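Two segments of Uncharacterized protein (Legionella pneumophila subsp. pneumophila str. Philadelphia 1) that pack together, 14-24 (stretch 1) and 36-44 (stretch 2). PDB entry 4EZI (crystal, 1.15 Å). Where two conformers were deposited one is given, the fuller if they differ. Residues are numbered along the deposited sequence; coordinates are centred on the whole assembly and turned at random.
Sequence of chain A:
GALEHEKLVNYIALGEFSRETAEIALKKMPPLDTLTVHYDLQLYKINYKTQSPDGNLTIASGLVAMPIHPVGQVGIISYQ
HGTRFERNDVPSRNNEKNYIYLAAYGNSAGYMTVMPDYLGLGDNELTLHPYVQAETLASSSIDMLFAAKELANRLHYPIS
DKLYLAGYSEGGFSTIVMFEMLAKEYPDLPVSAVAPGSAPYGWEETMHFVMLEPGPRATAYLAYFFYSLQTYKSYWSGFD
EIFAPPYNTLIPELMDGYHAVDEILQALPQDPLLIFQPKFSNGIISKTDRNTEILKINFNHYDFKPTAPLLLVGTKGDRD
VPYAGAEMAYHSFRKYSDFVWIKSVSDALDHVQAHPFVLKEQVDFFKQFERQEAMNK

Stretch 1 14-24: LGEFSRETAEI
Stretch 2, residues 36-44: TVHYDLQLY

Stretch 1 is a short strand, 14-17, that turns at Ser 18 into a helix beginning at Arg 19. Stretch 2 approaches as a loop and is a strand by Leu 41. The two strands run antiparallel, with 152° between their N-to-C directions and a closest axis approach of 4.6 Å. Together the stretches bury 780 Å², both sides summed.

Thr 36 is extended (phi/psi -95/134) and makes no contact. Val 37 (-92/134, chi1 m) points its CB toward the helix. The Ala 22 methyl points toward stretch 2, and Ala 22 CB meets Val 37 CG1 at 4.4 Å. Val 37 CG2 lies 4.1 Å from both Arg 19 CB and Glu 23 OE1.

His 38 (-123/-16, chi1 m) and Tyr 39 (-138/152, chi1 m) turn their side chains away and offer backbone instead. Arg 19 lies along this backbone, with chi1 to chi3 m, t, p and chi4 at 133°. His 38 O and Tyr 39 N sit over one face of its guanidinium. Arg 19 NH1 is 3.0 Å from His 38 O, but the angle is too poor for a hydrogen bond. Arg 19 CG comes within 3.1 Å of Tyr 39 O.

Asp 40 (-92/153, chi1 m) has its CB sideways, but its carboxylate comes nearer to the start of the helix. Asp 40 OD1 accepts a hydrogen bond from Arg 19 N at 2.8 Å and 169°. This satisfies an amide in the first turn, which has no helical carbonyl before it. Ser 18, at the N-cap position, has phi/psi -79/160 and chi1 p. Glu 20 OE1 is 4.3 Å from Asp 40 OD1, a close pair of like charges. A water bridges them, its O donating to Glu 20 OE1 at 2.7 Å and to Asp 40 OD1 at 2.8 Å.

Leu 41 (-116/148; m, t) pairs with Phe 17 (-130/104; chi1 t, chi2 72°), CA to CA 5.0 Å. Phe 17 N donates to Leu 41 O at 2.8 Å, and Leu 41 N donates to Phe 17 O at 2.9 Å. Both side chains are buried on the same face of the sheet, with Phe 17 CD2 4.1 Å from Leu 41 CD1.

Gln 42 (-99/134; t, p, chi3 54°) lies opposite Glu 16 in a non-hydrogen-bonded pair, CA to CA 4.6 Å. These polar side chains share the other face. Gln 42 NE2 folds back to donate to Leu 43 O at 3.0 Å.

Leu 43 (-109/142; m, t) is buried on the Phe 17 face, with Leu 43 CD1 4.1 Å from Phe 17 CB. Leu 43 N donates to Gly 15 O at 3.0 Å, and Leu 43 O accepts from Leu 14 N at 2.9 Å and 176°. Gly 15 has phi/psi 88/-169, where a CB would jam against the preceding carbonyl. Leu 14 (-110/13; m, t) brings Leu 14 CB 4.0 Å from Leu 43 CB.

Tyr 44 (-135/138, chi1 m) points away.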

ATOM      1  N   LEU A  14       9.175  -4.361 -20.467  1.00  9.96           N
ATOM      2  CA  LEU A  14       8.090  -3.481 -20.883  1.00 10.41           C
ATOM      3  C   LEU A  14       8.572  -2.204 -21.547  1.00 11.28           C
ATOM      4  O   LEU A  14       7.793  -1.274 -21.734  1.00 15.57           O
ATOM      5  CB  LEU A  14       7.208  -3.084 -19.694  1.00 12.11           C
ATOM      6  CG  LEU A  14       6.437  -4.180 -19.000  1.00 12.77           C
ATOM      7  CD1 LEU A  14       5.614  -3.565 -17.851  1.00 14.22           C
ATOM      8  CD2 LEU A  14       5.537  -4.935 -19.919  1.00 13.28           C
ATOM      9  N   GLY A  15       9.832  -2.139 -21.908  1.00 13.85           N
ATOM     10  CA  GLY A  15      10.358  -0.956 -22.540  1.00 13.29           C
ATOM     11  C   GLY A  15      10.837   0.040 -21.503  1.00 11.70           C
ATOM     12  O   GLY A  15      10.970  -0.259 -20.309  1.00 14.20           O
ATOM     13  N   GLU A  16      11.118   1.243 -21.986  1.00 11.15           N
ATOM     14  CA  GLU A  16      11.655   2.294 -21.152  1.00 12.32           C
ATOM     15  C   GLU A  16      10.602   3.290 -20.670  1.00 11.79           C
ATOM     16  O   GLU A  16       9.464   3.334 -21.182  1.00 13.76           O
ATOM     17  CB  GLU A  16      12.787   3.000 -21.858  1.00 12.90           C
ATOM     18  CG  GLU A  16      13.934   2.017 -22.134  1.00 15.82           C
ATOM     19  CD  GLU A  16      15.199   2.696 -22.608  1.00 17.21           C
ATOM     20  OE1 GLU A  16      15.180   3.936 -22.878  1.00 20.35           O
ATOM     21  OE2 GLU A  16      16.224   1.980 -22.745  1.00 16.79           O
ATOM     22  N   PHE A  17      10.996   4.037 -19.647  1.00  9.57           N
ATOM     23  CA  PHE A  17      10.223   5.135 -19.127  1.00  9.49           C
ATOM     24  C   PHE A  17      11.179   6.321 -19.029  1.00  9.94           C
ATOM     25  O   PHE A  17      12.047   6.381 -18.154  1.00  9.98           O
ATOM     26  CB  PHE A  17       9.639   4.771 -17.761  1.00  9.13           C
ATOM     27  CG  PHE A  17       8.669   5.780 -17.229  1.00  8.67           C
ATOM     28  CD1 PHE A  17       7.409   5.917 -17.784  1.00  9.31           C
ATOM     29  CD2 PHE A  17       9.024   6.608 -16.170  1.00  8.60           C
ATOM     30  CE1 PHE A  17       6.528   6.867 -17.291  1.00  9.88           C
ATOM     31  CE2 PHE A  17       8.148   7.554 -15.694  1.00  9.74           C
ATOM     32  CZ  PHE A  17       6.899   7.676 -16.255  1.00 10.44           C
ATOM     33  N   SER A  18      11.041   7.242 -19.975  1.00  9.89           N
ATOM     34  CA  SER A  18      12.018   8.289 -20.178  1.00 10.78           C
ATOM     35  C   SER A  18      11.903   9.445 -19.197  1.00 10.03           C
ATOM     36  O   SER A  18      10.864   9.701 -18.611  1.00 10.27           O
ATOM     37  CB  SER A  18      11.899   8.843 -21.599  1.00 10.79           C
ATOM     38  OG  SER A  18      10.777   9.701 -21.671  1.00 12.71           O
ATOM     39  N   ARG A  19      13.005  10.176 -19.083  1.00 10.83           N
ATOM     40  CA  ARG A  19      13.082  11.444 -18.350  0.50 12.96           C
ATOM     41  C   ARG A  19      11.978  12.384 -18.757  1.00 12.10           C
ATOM     42  O   ARG A  19      11.370  13.065 -17.951  1.00 12.48           O
ATOM     43  CB  ARG A  19      14.414  12.143 -18.672  0.50 14.13           C
ATOM     44  CG  ARG A  19      15.639  11.423 -18.123  0.50 15.73           C
ATOM     45  CD  ARG A  19      16.916  11.918 -18.736  0.50 18.90           C
ATOM     46  NE  ARG A  19      17.284  13.177 -18.108  0.50 25.58           N
ATOM     47  CZ  ARG A  19      18.506  13.448 -17.672  0.50 27.77           C
ATOM     48  NH1 ARG A  19      19.470  12.550 -17.828  0.50 29.28           N
ATOM     49  NH2 ARG A  19      18.766  14.616 -17.098  0.50 28.46           N
ATOM     50  N   GLU A  20      11.764  12.445 -20.056  1.00 11.78           N
ATOM     51  CA  GLU A  20      10.798  13.394 -20.608  1.00 12.58           C
ATOM     52  C   GLU A  20       9.362  13.042 -20.215  1.00 11.26           C
ATOM     53  O   GLU A  20       8.578  13.906 -19.802  1.00 12.02           O
ATOM     54  CB  GLU A  20      10.914  13.441 -22.136  1.00 14.35           C
ATOM     55  CG  GLU A  20      12.190  14.087 -22.680  1.00 18.60           C
ATOM     56  CD  GLU A  20      13.452  13.232 -22.633  1.00 19.41           C
ATOM     57  OE1 GLU A  20      13.399  11.985 -22.455  1.00 17.03           O
ATOM     58  OE2 GLU A  20      14.547  13.835 -22.788  1.00 27.45           O
ATOM     59  N   THR A  21       9.029  11.760 -20.283  1.00 10.80           N
ATOM     60  CA  THR A  21       7.703  11.269 -19.845  1.00 10.09           C
ATOM     61  C   THR A  21       7.518  11.497 -18.334  1.00  9.26           C
ATOM     62  O   THR A  21       6.454  11.944 -17.883  1.00 10.25           O
ATOM     63  CB  THR A  21       7.538   9.789 -20.208  1.00 10.07           C
ATOM     64  OG1 THR A  21       7.796   9.617 -21.606  1.00 11.67           O
ATOM     65  CG2 THR A  21       6.162   9.285 -19.877  1.00 11.93           C
ATOM     66  N   ALA A  22       8.583  11.272 -17.569  1.00 10.00           N
ATOM     67  CA  ALA A  22       8.572  11.492 -16.137  1.00  9.71           C
ATOM     68  C   ALA A  22       8.325  12.950 -15.803  1.00 10.23           C
ATOM     69  O   ALA A  22       7.534  13.266 -14.909  1.00 10.73           O
ATOM     70  CB  ALA A  22       9.896  10.995 -15.497  1.00  9.71           C
ATOM     71  N   GLU A  23       9.011  13.857 -16.505  1.00 11.80           N
ATOM     72  CA  GLU A  23       8.863  15.295 -16.266  0.50 12.73           C
ATOM     73  C   GLU A  23       7.426  15.746 -16.490  1.00 11.68           C
ATOM     74  O   GLU A  23       6.874  16.512 -15.708  1.00 12.94           O
ATOM     75  CB  GLU A  23       9.814  16.087 -17.161  0.50 14.70           C
ATOM     76  CG  GLU A  23       9.794  17.584 -16.884  0.50 18.24           C
ATOM     77  CD  GLU A  23      11.031  18.296 -17.405  0.50 24.85           C
ATOM     78  OE1 GLU A  23      11.977  17.611 -17.860  0.50 27.91           O
ATOM     79  OE2 GLU A  23      11.061  19.544 -17.346  0.50 28.22           O
ATOM     80  N   ILE A  24       6.807  15.260 -17.554  1.00 11.30           N
ATOM     81  CA  ILE A  24       5.399  15.575 -17.836  1.00 11.81           C
ATOM     82  C   ILE A  24       4.498  15.104 -16.712  1.00 11.40           C
ATOM     83  O   ILE A  24       3.594  15.822 -16.291  1.00 11.84           O
ATOM     84  CB  ILE A  24       4.970  14.943 -19.178  1.00 12.69           C
ATOM     85  CG1 ILE A  24       5.688  15.661 -20.341  1.00 15.37           C
ATOM     86  CG2 ILE A  24       3.452  14.983 -19.386  1.00 15.39           C
ATOM     87  CD1 ILE A  24       5.731  14.904 -21.649  1.00 18.81           C
ATOM     88  N   THR A  36      13.798  17.260  -9.620  1.00 12.57           N
ATOM     89  CA  THR A  36      14.617  17.242 -10.818  1.00 13.68           C
ATOM     90  C   THR A  36      14.759  15.802 -11.322  1.00 11.64           C
ATOM     91  O   THR A  36      15.016  14.895 -10.533  1.00 12.20           O
ATOM     92  CB  THR A  36      16.031  17.789 -10.501  1.00 15.09           C
ATOM     93  OG1 THR A  36      15.936  19.136 -10.008  1.00 20.40           O
ATOM     94  CG2 THR A  36      16.913  17.790 -11.735  1.00 16.42           C
ATOM     95  N   VAL A  37      14.583  15.612 -12.627  1.00 12.38           N
ATOM     96  CA  VAL A  37      14.727  14.287 -13.239  0.50 11.48           C
ATOM     97  C   VAL A  37      16.163  14.098 -13.722  1.00 11.84           C
ATOM     98  O   VAL A  37      16.744  14.989 -14.350  1.00 14.04           O
ATOM     99  CB  VAL A  37      13.713  14.037 -14.402  0.50 13.18           C
ATOM    100  CG1 VAL A  37      12.286  14.311 -13.932  0.50 13.99           C
ATOM    101  CG2 VAL A  37      14.020  14.873 -15.633  0.50 14.13           C
ATOM    102  N   HIS A  38      16.734  12.935 -13.419  1.00 10.92           N
ATOM    103  CA  HIS A  38      18.123  12.604 -13.747  1.00 10.92           C
ATOM    104  C   HIS A  38      18.298  11.344 -14.593  1.00 10.96           C
ATOM    105  O   HIS A  38      19.378  11.159 -15.143  1.00 12.32           O
ATOM    106  CB  HIS A  38      18.949  12.424 -12.458  1.00 12.40           C
ATOM    107  CG  HIS A  38      18.915  13.594 -11.535  1.00 11.09           C
ATOM    108  ND1 HIS A  38      19.662  14.736 -11.758  1.00 13.58           N
ATOM    109  CD2 HIS A  38      18.247  13.796 -10.371  1.00 12.10           C
ATOM    110  CE1 HIS A  38      19.445  15.587 -10.770  1.00 15.25           C
ATOM    111  NE2 HIS A  38      18.596  15.039  -9.917  1.00 14.53           N
ATOM    112  N   TYR A  39      17.269  10.485 -14.687  1.00 10.39           N
ATOM    113  CA  TYR A  39      17.399   9.146 -15.287  1.00 10.66           C
ATOM    114  C   TYR A  39      16.253   8.777 -16.177  1.00 10.05           C
ATOM    115  O   TYR A  39      15.137   9.263 -15.974  1.00 10.51           O
ATOM    116  CB  TYR A  39      17.446   8.089 -14.175  1.00 11.14           C
ATOM    117  CG  TYR A  39      18.639   8.265 -13.280  1.00 10.40           C
ATOM    118  CD1 TYR A  39      19.900   7.953 -13.747  1.00 12.40           C
ATOM    119  CD2 TYR A  39      18.516   8.750 -11.995  1.00 11.33           C
ATOM    120  CE1 TYR A  39      21.000   8.124 -12.953  1.00 13.82           C
ATOM    121  CE2 TYR A  39      19.623   8.927 -11.172  1.00 14.10           C
ATOM    122  CZ  TYR A  39      20.864   8.595 -11.655  1.00 14.43           C
ATOM    123  OH  TYR A  39      21.973   8.784 -10.852  1.00 18.10           O
ATOM    124  N   ASP A  40      16.566   7.922 -17.155  1.00 10.25           N
ATOM    125  CA  ASP A  40      15.571   7.092 -17.823  1.00 10.17           C
ATOM    126  C   ASP A  40      15.515   5.748 -17.073  1.00 10.11           C
ATOM    127  O   ASP A  40      16.518   5.330 -16.488  1.00 10.86           O
ATOM    128  CB  ASP A  40      15.958   6.870 -19.296  1.00 11.38           C
ATOM    129  CG  ASP A  40      16.266   8.145 -20.012  1.00 12.96           C
ATOM    130  OD1 ASP A  40      15.404   9.012 -20.057  1.00 13.69           O
ATOM    131  OD2 ASP A  40      17.396   8.291 -20.549  1.00 18.90           O
ATOM    132  N   LEU A  41      14.369   5.065 -17.110  1.00  9.79           N
ATOM    133  CA  LEU A  41      14.237   3.748 -16.453  1.00  9.60           C
ATOM    134  C   LEU A  41      13.983   2.655 -17.474  1.00  9.21           C
ATOM    135  O   LEU A  41      13.317   2.894 -18.489  1.00 10.60           O
ATOM    136  CB  LEU A  41      13.070   3.722 -15.447  1.00  8.87           C
ATOM    137  CG  LEU A  41      12.901   4.932 -14.538  1.00  9.40           C
ATOM    138  CD1 LEU A  41      11.671   4.764 -13.654  1.00  9.48           C
ATOM    139  CD2 LEU A  41      14.173   5.141 -13.702  1.00 10.95           C
ATOM    140  N   GLN A  42      14.467   1.441 -17.186  1.00  8.37           N
ATOM    141  CA  GLN A  42      14.025   0.221 -17.856  1.00  8.96           C
ATOM    142  C   GLN A  42      12.996  -0.467 -16.951  1.00  7.27           C
ATOM    143  O   GLN A  42      13.217  -0.622 -15.740  1.00  8.38           O
ATOM    144  CB  GLN A  42      15.203  -0.711 -18.113  1.00 10.38           C
ATOM    145  CG  GLN A  42      14.821  -2.130 -18.631  1.00 12.68           C
ATOM    146  CD  GLN A  42      14.230  -2.178 -20.025  1.00 13.69           C
ATOM    147  OE1 GLN A  42      14.827  -1.671 -20.966  1.00 15.76           O
ATOM    148  NE2 GLN A  42      13.057  -2.830 -20.172  1.00 12.74           N
ATOM    149  N   LEU A  43      11.885  -0.891 -17.552  1.00  8.56           N
ATOM    150  CA  LEU A  43      10.784  -1.502 -16.835  1.00  7.94           C
ATOM    151  C   LEU A  43      10.666  -2.991 -17.122  1.00  8.33           C
ATOM    152  O   LEU A  43      10.807  -3.413 -18.274  1.00  8.85           O
ATOM    153  CB  LEU A  43       9.457  -0.843 -17.260  1.00  9.40           C
ATOM    154  CG  LEU A  43       9.314   0.658 -17.170  1.00 11.66           C
ATOM    155  CD1 LEU A  43       7.885   1.092 -17.533  1.00 14.13           C
ATOM    156  CD2 LEU A  43       9.621   1.109 -15.810  1.00 13.04           C
ATOM    157  N   TYR A  44      10.313  -3.739 -16.070  1.00  8.38           N
ATOM    158  CA  TYR A  44      10.017  -5.160 -16.151  1.00  8.07           C
ATOM    159  C   TYR A  44       8.762  -5.451 -15.361  1.00  7.55           C
ATOM    160  O   TYR A  44       8.593  -4.950 -14.238  1.00  8.10           O
ATOM    161  CB  TYR A  44      11.146  -5.990 -15.556  1.00  8.69           C
ATOM    162  CG  TYR A  44      12.420  -5.952 -16.370  1.00  9.86           C
ATOM    163  CD1 TYR A  44      12.577  -6.773 -17.473  1.00 11.99           C
ATOM    164  CD2 TYR A  44      13.455  -5.105 -16.032  1.00 12.23           C
ATOM    165  CE1 TYR A  44      13.742  -6.765 -18.226  1.00 13.43           C
ATOM    166  CE2 TYR A  44      14.627  -5.064 -16.809  1.00 13.55           C
ATOM    167  CZ  TYR A  44      14.738  -5.891 -17.908  1.00 12.34           C
ATOM    168  OH  TYR A  44      15.895  -5.865 -18.661  1.00 15.25           O
TER
HETATM  169  O   HOH W   1      15.540  10.350 -22.508  1.00 21.35           O